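Local coordinates for protein octaprenyl Pyrophosphate Synthase (Helicobacter pylori, PDB 3TC1) that probably catalyses chain elongation by successive condensation of isopentenyl pyrophosphate onto an allylic pyrophosphate, giving the C40 product octaprenyl pyrophosphate, at residues G137-E140 and D141-G145; D151-K154 and Y155-I158. All blocks are in the same frame, centred on the assembly; numbering follows the deposited sequence.

In the fold
Both contacts are local, each within one helix, and they follow in series along the chain. Contact 1 comes first, in the last turns of helix 121-144; after a short loop, contact 2 covers the N-cap and opening turns of helix 152-177. Neither nests in or crosses the other, and their centres lie about 10 Å apart. The two consecutive helices are tied together here by a salt bridge from Glu140 OE1 to Arg157 NE at 2.8 Å and by Ile158, which packs against Glu140, Asp141 and Val144. A magnesium ion lies about 9 Å from the side chains of Asp141 and Tyr155. Both contacts belong to the all-helical prenyl synthase fold.

Contact 1: residues G137-E140 and D141-G145; sequences GEIE and DVFVG
The C-terminal end of helix 121-144, in the all-helical polyprenyl synthetase fold, brings Gly137-Glu140 against Asp141-Gly145 through four successive i to i+4 backbone bonds. Asp141 N donates to Gly137 O and Val142 N to Glu138 O; Phe143 N meets Ile139 O at 3.0 Å. Val144 N reaches Glu140 O at 2.8 Å. The apolar pair is Ile139 and Phe143, one turn apart and pointing the same way: the CG2 branch of Ile139 meets the CD1-CE1 bond of the Phe143 ring, 3.7 Å from CD1 and 3.8 Å from CE1. With chi1 at -69°, CG1 of Ile139 lies beside the backbone N and CG2 anti to it, which leaves CG2 as the branch that meets the ring. The Ile139 carbonyl O also approaches CD1 of Phe143 obliquely, at 3.2 Å. CG2 of Val144 sits 3.1 Å from Glu140 O, close beside the backbone bond that this oxygen accepts. Carboxylates of Glu138 and Asp141 come within 4.8 Å (OE2 to OD2); Lys162 forms a salt bridge with Glu138 and a weaker, longer ion pair with Asp141, which probably eases their repulsion. Glu138 and Val142 pack on Ile80 of helix 53-80, the Phe143 ring meets Phe24 of the second subunit, and Val144 and Glu140, the latter salt-bridged to Arg157, pack against helix 152-177.

Contact 2: residues D151-K154 and Y155-I158; sequences DKQK and YWRI
Trp156 N donates to Lys152 O at 3.0 Å, with an N-H...O angle of 165°, and the next two i to i+4 bonds, Arg157 N to Gln153 O and Ile158 N to Lys154 O, are both 3.1 Å long. Around Lys152 O the side chains crowd in: the indole of Trp156 brings CD1 to 3.1 Å, approaching obliquely, while CB of Tyr155 comes to 3.3 Å. Asp151 is the N-cap of this helix, 152-177: its OD1 accepts from Gln153 N at 2.9 Å, met on the anti side, 28° out of the carboxylate plane and with a bent N-H...O angle of 132°. The cap thus holds a backbone N-H of the first turn that has no carbonyl of a preceding turn to bond, the usual task of such a residue. Trp156 CG stands anti to the carbonyl carbon (chi1 -69°), which turns the ring back along the helix toward Lys152, whose CB is 4.2 Å from NE1. CD2 of Tyr155 lies over one face of the indole, 3.8 Å above its plane and offset toward the rim. Farther out, Tyr155 OH hydrogen-bonds Asp201, Lys152 NZ forms a salt bridge with Glu234, and Arg157, in its salt bridge with Glu140, also hydrogen-bonds through NH2 to Glu21 O of the second subunit. Trp156 packs on Met194 and Ile198 of helix 182-205, and both aromatic residues touch Leu227.

Contact 1: residues G137-E140 and D141-G145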
ATOM      1  N   GLY B 137       8.505  -9.199  -4.426  1.00 19.37           N
ATOM      2  CA  GLY B 137       9.175 -10.167  -3.577  1.00 19.71           C
ATOM      3  C   GLY B 137       8.227 -10.788  -2.570  1.00 19.83           C
ATOM      4  O   GLY B 137       8.336 -11.970  -2.249  1.00 18.25           O
ATOM      5  N   GLU B 138       7.291  -9.994  -2.062  1.00 19.85           N
ATOM      6  CA  GLU B 138       6.336 -10.504  -1.091  1.00 21.01           C
ATOM      7  C   GLU B 138       5.453 -11.557  -1.760  1.00 20.24           C
ATOM      8  O   GLU B 138       5.196 -12.615  -1.189  1.00 21.29           O
ATOM      9  CB  GLU B 138       5.477  -9.362  -0.543  1.00 28.50           C
ATOM     10  CG  GLU B 138       4.381  -9.821   0.402  1.00 32.69           C
ATOM     11  CD  GLU B 138       4.918 -10.497   1.654  1.00 37.34           C
ATOM     12  OE1 GLU B 138       4.094 -11.012   2.437  1.00 39.03           O
ATOM     13  OE2 GLU B 138       6.152 -10.510   1.860  1.00 37.70           O
ATOM     14  N   ILE B 139       5.001 -11.271  -2.976  1.00 19.58           N
ATOM     15  CA  ILE B 139       4.161 -12.208  -3.710  1.00 21.70           C
ATOM     16  C   ILE B 139       4.951 -13.465  -4.039  1.00 20.02           C
ATOM     17  O   ILE B 139       4.442 -14.576  -3.925  1.00 21.12           O
ATOM     18  CB  ILE B 139       3.630 -11.585  -5.012  1.00 29.60           C
ATOM     19  CG1 ILE B 139       2.621 -10.489  -4.676  1.00 30.45           C
ATOM     20  CG2 ILE B 139       2.976 -12.654  -5.882  1.00 31.48           C
ATOM     21  CD1 ILE B 139       2.072  -9.771  -5.886  1.00 31.70           C
ATOM     22  N   GLU B 140       6.197 -13.281  -4.455  1.00 18.20           N
ATOM     23  CA  GLU B 140       7.064 -14.403  -4.778  1.00 19.58           C
ATOM     24  C   GLU B 140       7.239 -15.287  -3.544  1.00 18.07           C
ATOM     25  O   GLU B 140       7.159 -16.509  -3.620  1.00 17.37           O
ATOM     26  CB  GLU B 140       8.434 -13.890  -5.233  1.00 29.60           C
ATOM     27  CG  GLU B 140       8.457 -13.321  -6.648  1.00 34.44           C
ATOM     28  CD  GLU B 140       9.729 -12.539  -6.959  1.00 38.23           C
ATOM     29  OE1 GLU B 140       9.981 -12.269  -8.154  1.00 39.29           O
ATOM     30  OE2 GLU B 140      10.471 -12.180  -6.017  1.00 39.13           O
ATOM     31  N   ASP B 141       7.467 -14.653  -2.402  1.00 19.57           N
ATOM     32  CA  ASP B 141       7.677 -15.380  -1.158  1.00 20.95           C
ATOM     33  C   ASP B 141       6.499 -16.269  -0.756  1.00 22.57           C
ATOM     34  O   ASP B 141       6.693 -17.419  -0.370  1.00 18.41           O
ATOM     35  CB  ASP B 141       8.005 -14.391  -0.035  1.00 26.64           C
ATOM     36  CG  ASP B 141       8.822 -15.023   1.089  1.00 29.04           C
ATOM     37  OD1 ASP B 141       9.616 -15.948   0.812  1.00 30.09           O
ATOM     38  OD2 ASP B 141       8.684 -14.578   2.247  1.00 31.94           O
ATOM     39  N   VAL B 142       5.270 -15.777  -0.838  1.00 23.29           N
ATOM     40  CA  VAL B 142       4.188 -16.661  -0.426  1.00 23.69           C
ATOM     41  C   VAL B 142       3.824 -17.675  -1.515  1.00 22.10           C
ATOM     42  O   VAL B 142       3.363 -18.767  -1.191  1.00 21.90           O
ATOM     43  CB  VAL B 142       2.933 -15.861   0.108  1.00 41.91           C
ATOM     44  CG1 VAL B 142       3.171 -14.362  -0.041  1.00 42.64           C
ATOM     45  CG2 VAL B 142       1.650 -16.290  -0.615  1.00 42.69           C
ATOM     46  N   PHE B 143       4.036 -17.356  -2.795  1.00 18.38           N
ATOM     47  CA  PHE B 143       3.725 -18.347  -3.832  1.00 18.30           C
ATOM     48  C   PHE B 143       4.769 -19.474  -3.757  1.00 17.24           C
ATOM     49  O   PHE B 143       4.429 -20.656  -3.820  1.00 16.59           O
ATOM     50  CB  PHE B 143       3.727 -17.731  -5.242  1.00 20.89           C
ATOM     51  CG  PHE B 143       2.400 -17.155  -5.661  1.00 25.84           C
ATOM     52  CD1 PHE B 143       1.847 -16.074  -4.979  1.00 26.63           C
ATOM     53  CD2 PHE B 143       1.701 -17.694  -6.737  1.00 27.76           C
ATOM     54  CE1 PHE B 143       0.616 -15.537  -5.363  1.00 28.29           C
ATOM     55  CE2 PHE B 143       0.471 -17.166  -7.127  1.00 28.81           C
ATOM     56  CZ  PHE B 143      -0.071 -16.085  -6.439  1.00 29.09           C
ATOM     57  N   VAL B 144       6.040 -19.113  -3.624  1.00 17.88           N
ATOM     58  CA  VAL B 144       7.076 -20.135  -3.520  1.00 19.59           C
ATOM     59  C   VAL B 144       6.879 -20.883  -2.190  1.00 19.82           C
ATOM     60  O   VAL B 144       7.222 -22.061  -2.061  1.00 20.57           O
ATOM     61  CB  VAL B 144       8.500 -19.515  -3.560  1.00 19.50           C
ATOM     62  CG1 VAL B 144       9.549 -20.592  -3.308  1.00 20.75           C
ATOM     63  CG2 VAL B 144       8.752 -18.866  -4.921  1.00 21.05           C
ATOM     64  N   GLY B 145       6.307 -20.188  -1.213  1.00 19.06           N
ATOM     65  CA  GLY B 145       6.080 -20.774   0.097  1.00 20.14           C
ATOM     66  C   GLY B 145       4.912 -21.738   0.198  1.00 22.26           C
ATOM     67  O   GLY B 145       4.617 -22.233   1.285  1.00 23.09           O
TER

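Contact 2: residues D151-K154 and Y155-I158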
ATOM      1  N   ASP B 151      14.830 -25.028  -5.153  1.00 19.98           N
ATOM      2  CA  ASP B 151      15.479 -24.183  -6.157  1.00 19.10           C
ATOM      3  C   ASP B 151      16.071 -22.962  -5.466  1.00 18.60           C
ATOM      4  O   ASP B 151      15.346 -22.032  -5.106  1.00 15.12           O
ATOM      5  CB  ASP B 151      14.466 -23.727  -7.214  1.00 24.00           C
ATOM      6  CG  ASP B 151      15.122 -22.987  -8.381  1.00 25.79           C
ATOM      7  OD1 ASP B 151      16.238 -22.446  -8.212  1.00 25.19           O
ATOM      8  OD2 ASP B 151      14.511 -22.935  -9.468  1.00 26.26           O
ATOM      9  N   LYS B 152      17.388 -22.965  -5.280  1.00 16.26           N
ATOM     10  CA  LYS B 152      18.050 -21.850  -4.618  1.00 17.28           C
ATOM     11  C   LYS B 152      17.914 -20.527  -5.364  1.00 14.49           C
ATOM     12  O   LYS B 152      17.940 -19.467  -4.746  1.00 11.71           O
ATOM     13  CB  LYS B 152      19.537 -22.156  -4.397  1.00 28.52           C
ATOM     14  CG  LYS B 152      19.807 -23.085  -3.224  1.00 32.41           C
ATOM     15  CD  LYS B 152      21.287 -23.146  -2.863  1.00 33.19           C
ATOM     16  CE  LYS B 152      22.110 -23.807  -3.953  1.00 35.42           C
ATOM     17  NZ  LYS B 152      23.510 -24.064  -3.501  1.00 38.79           N
ATOM     18  N   GLN B 153      17.773 -20.578  -6.683  1.00 16.27           N
ATOM     19  CA  GLN B 153      17.657 -19.340  -7.449  1.00 20.41           C
ATOM     20  C   GLN B 153      16.394 -18.561  -7.095  1.00 18.85           C
ATOM     21  O   GLN B 153      16.390 -17.332  -7.118  1.00 18.58           O
ATOM     22  CB  GLN B 153      17.699 -19.625  -8.952  1.00 29.96           C
ATOM     23  CG  GLN B 153      18.988 -20.299  -9.413  1.00 37.60           C
ATOM     24  CD  GLN B 153      20.244 -19.609  -8.889  1.00 42.28           C
ATOM     25  OE1 GLN B 153      21.139 -20.261  -8.340  1.00 46.06           O
ATOM     26  NE2 GLN B 153      20.318 -18.293  -9.059  1.00 42.25           N
ATOM     27  N   LYS B 154      15.324 -19.273  -6.754  1.00 16.44           N
ATOM     28  CA  LYS B 154      14.075 -18.604  -6.391  1.00 14.62           C
ATOM     29  C   LYS B 154      14.256 -17.904  -5.057  1.00 14.05           C
ATOM     30  O   LYS B 154      13.739 -16.811  -4.842  1.00 14.65           O
ATOM     31  CB  LYS B 154      12.931 -19.615  -6.304  1.00 22.09           C
ATOM     32  CG  LYS B 154      12.644 -20.326  -7.617  1.00 25.52           C
ATOM     33  CD  LYS B 154      11.450 -21.261  -7.485  1.00 30.32           C
ATOM     34  CE  LYS B 154      11.242 -22.063  -8.761  1.00 31.67           C
ATOM     35  NZ  LYS B 154      10.132 -23.045  -8.616  1.00 34.60           N
ATOM     36  N   TYR B 155      15.000 -18.552  -4.163  1.00 14.82           N
ATOM     37  CA  TYR B 155      15.290 -18.016  -2.840  1.00 14.47           C
ATOM     38  C   TYR B 155      16.075 -16.715  -2.976  1.00 13.64           C
ATOM     39  O   TYR B 155      15.735 -15.702  -2.356  1.00 14.24           O
ATOM     40  CB  TYR B 155      16.110 -19.041  -2.038  1.00 12.94           C
ATOM     41  CG  TYR B 155      16.693 -18.509  -0.751  1.00 13.87           C
ATOM     42  CD1 TYR B 155      15.894 -18.308   0.371  1.00 14.67           C
ATOM     43  CD2 TYR B 155      18.047 -18.190  -0.663  1.00 15.52           C
ATOM     44  CE1 TYR B 155      16.432 -17.803   1.555  1.00 17.58           C
ATOM     45  CE2 TYR B 155      18.596 -17.682   0.511  1.00 16.23           C
ATOM     46  CZ  TYR B 155      17.786 -17.491   1.612  1.00 16.10           C
ATOM     47  OH  TYR B 155      18.325 -16.978   2.768  1.00 17.09           O
ATOM     48  N   TRP B 156      17.127 -16.748  -3.788  1.00 14.08           N
ATOM     49  CA  TRP B 156      17.967 -15.569  -4.005  1.00 12.78           C
ATOM     50  C   TRP B 156      17.173 -14.404  -4.589  1.00 12.71           C
ATOM     51  O   TRP B 156      17.397 -13.251  -4.232  1.00 12.29           O
ATOM     52  CB  TRP B 156      19.135 -15.920  -4.927  1.00 14.49           C
ATOM     53  CG  TRP B 156      20.140 -16.837  -4.290  1.00 14.79           C
ATOM     54  CD1 TRP B 156      20.646 -17.996  -4.816  1.00 14.68           C
ATOM     55  CD2 TRP B 156      20.771 -16.664  -3.018  1.00 15.21           C
ATOM     56  NE1 TRP B 156      21.553 -18.553  -3.946  1.00 14.81           N
ATOM     57  CE2 TRP B 156      21.649 -17.756  -2.835  1.00 14.45           C
ATOM     58  CE3 TRP B 156      20.683 -15.688  -2.013  1.00 14.50           C
ATOM     59  CZ2 TRP B 156      22.434 -17.902  -1.687  1.00 16.16           C
ATOM     60  CZ3 TRP B 156      21.465 -15.833  -0.870  1.00 20.44           C
ATOM     61  CH2 TRP B 156      22.330 -16.936  -0.718  1.00 16.30           C
ATOM     62  N   ARG B 157      16.244 -14.710  -5.486  1.00 14.54           N
ATOM     63  CA  ARG B 157      15.415 -13.672  -6.094  1.00 16.28           C
ATOM     64  C   ARG B 157      14.542 -13.023  -5.028  1.00 15.05           C
ATOM     65  O   ARG B 157      14.373 -11.800  -5.000  1.00 13.70           O
ATOM     66  CB  ARG B 157      14.541 -14.271  -7.199  1.00 38.29           C
ATOM     67  CG  ARG B 157      13.668 -13.245  -7.894  1.00 45.37           C
ATOM     68  CD  ARG B 157      12.968 -13.823  -9.107  1.00 51.84           C
ATOM     69  NE  ARG B 157      12.163 -12.810  -9.786  1.00 55.89           N
ATOM     70  CZ  ARG B 157      11.541 -13.001 -10.942  1.00 57.61           C
ATOM     71  NH1 ARG B 157      11.626 -14.172 -11.560  1.00 59.04           N
ATOM     72  NH2 ARG B 157      10.830 -12.020 -11.482  1.00 59.33           N
ATOM     73  N   ILE B 158      13.992 -13.843  -4.139  1.00 14.33           N
ATOM     74  CA  ILE B 158      13.149 -13.329  -3.064  1.00 16.56           C
ATOM     75  C   ILE B 158      13.954 -12.454  -2.108  1.00 16.67           C
ATOM     76  O   ILE B 158      13.511 -11.367  -1.739  1.00 16.46           O
ATOM     77  CB  ILE B 158      12.492 -14.481  -2.266  1.00 15.71           C
ATOM     78  CG1 ILE B 158      11.507 -15.230  -3.167  1.00 18.41           C
ATOM     79  CG2 ILE B 158      11.804 -13.931  -1.017  1.00 16.57           C
ATOM     80  CD1 ILE B 158      10.898 -16.479  -2.538  1.00 16.63           C
TER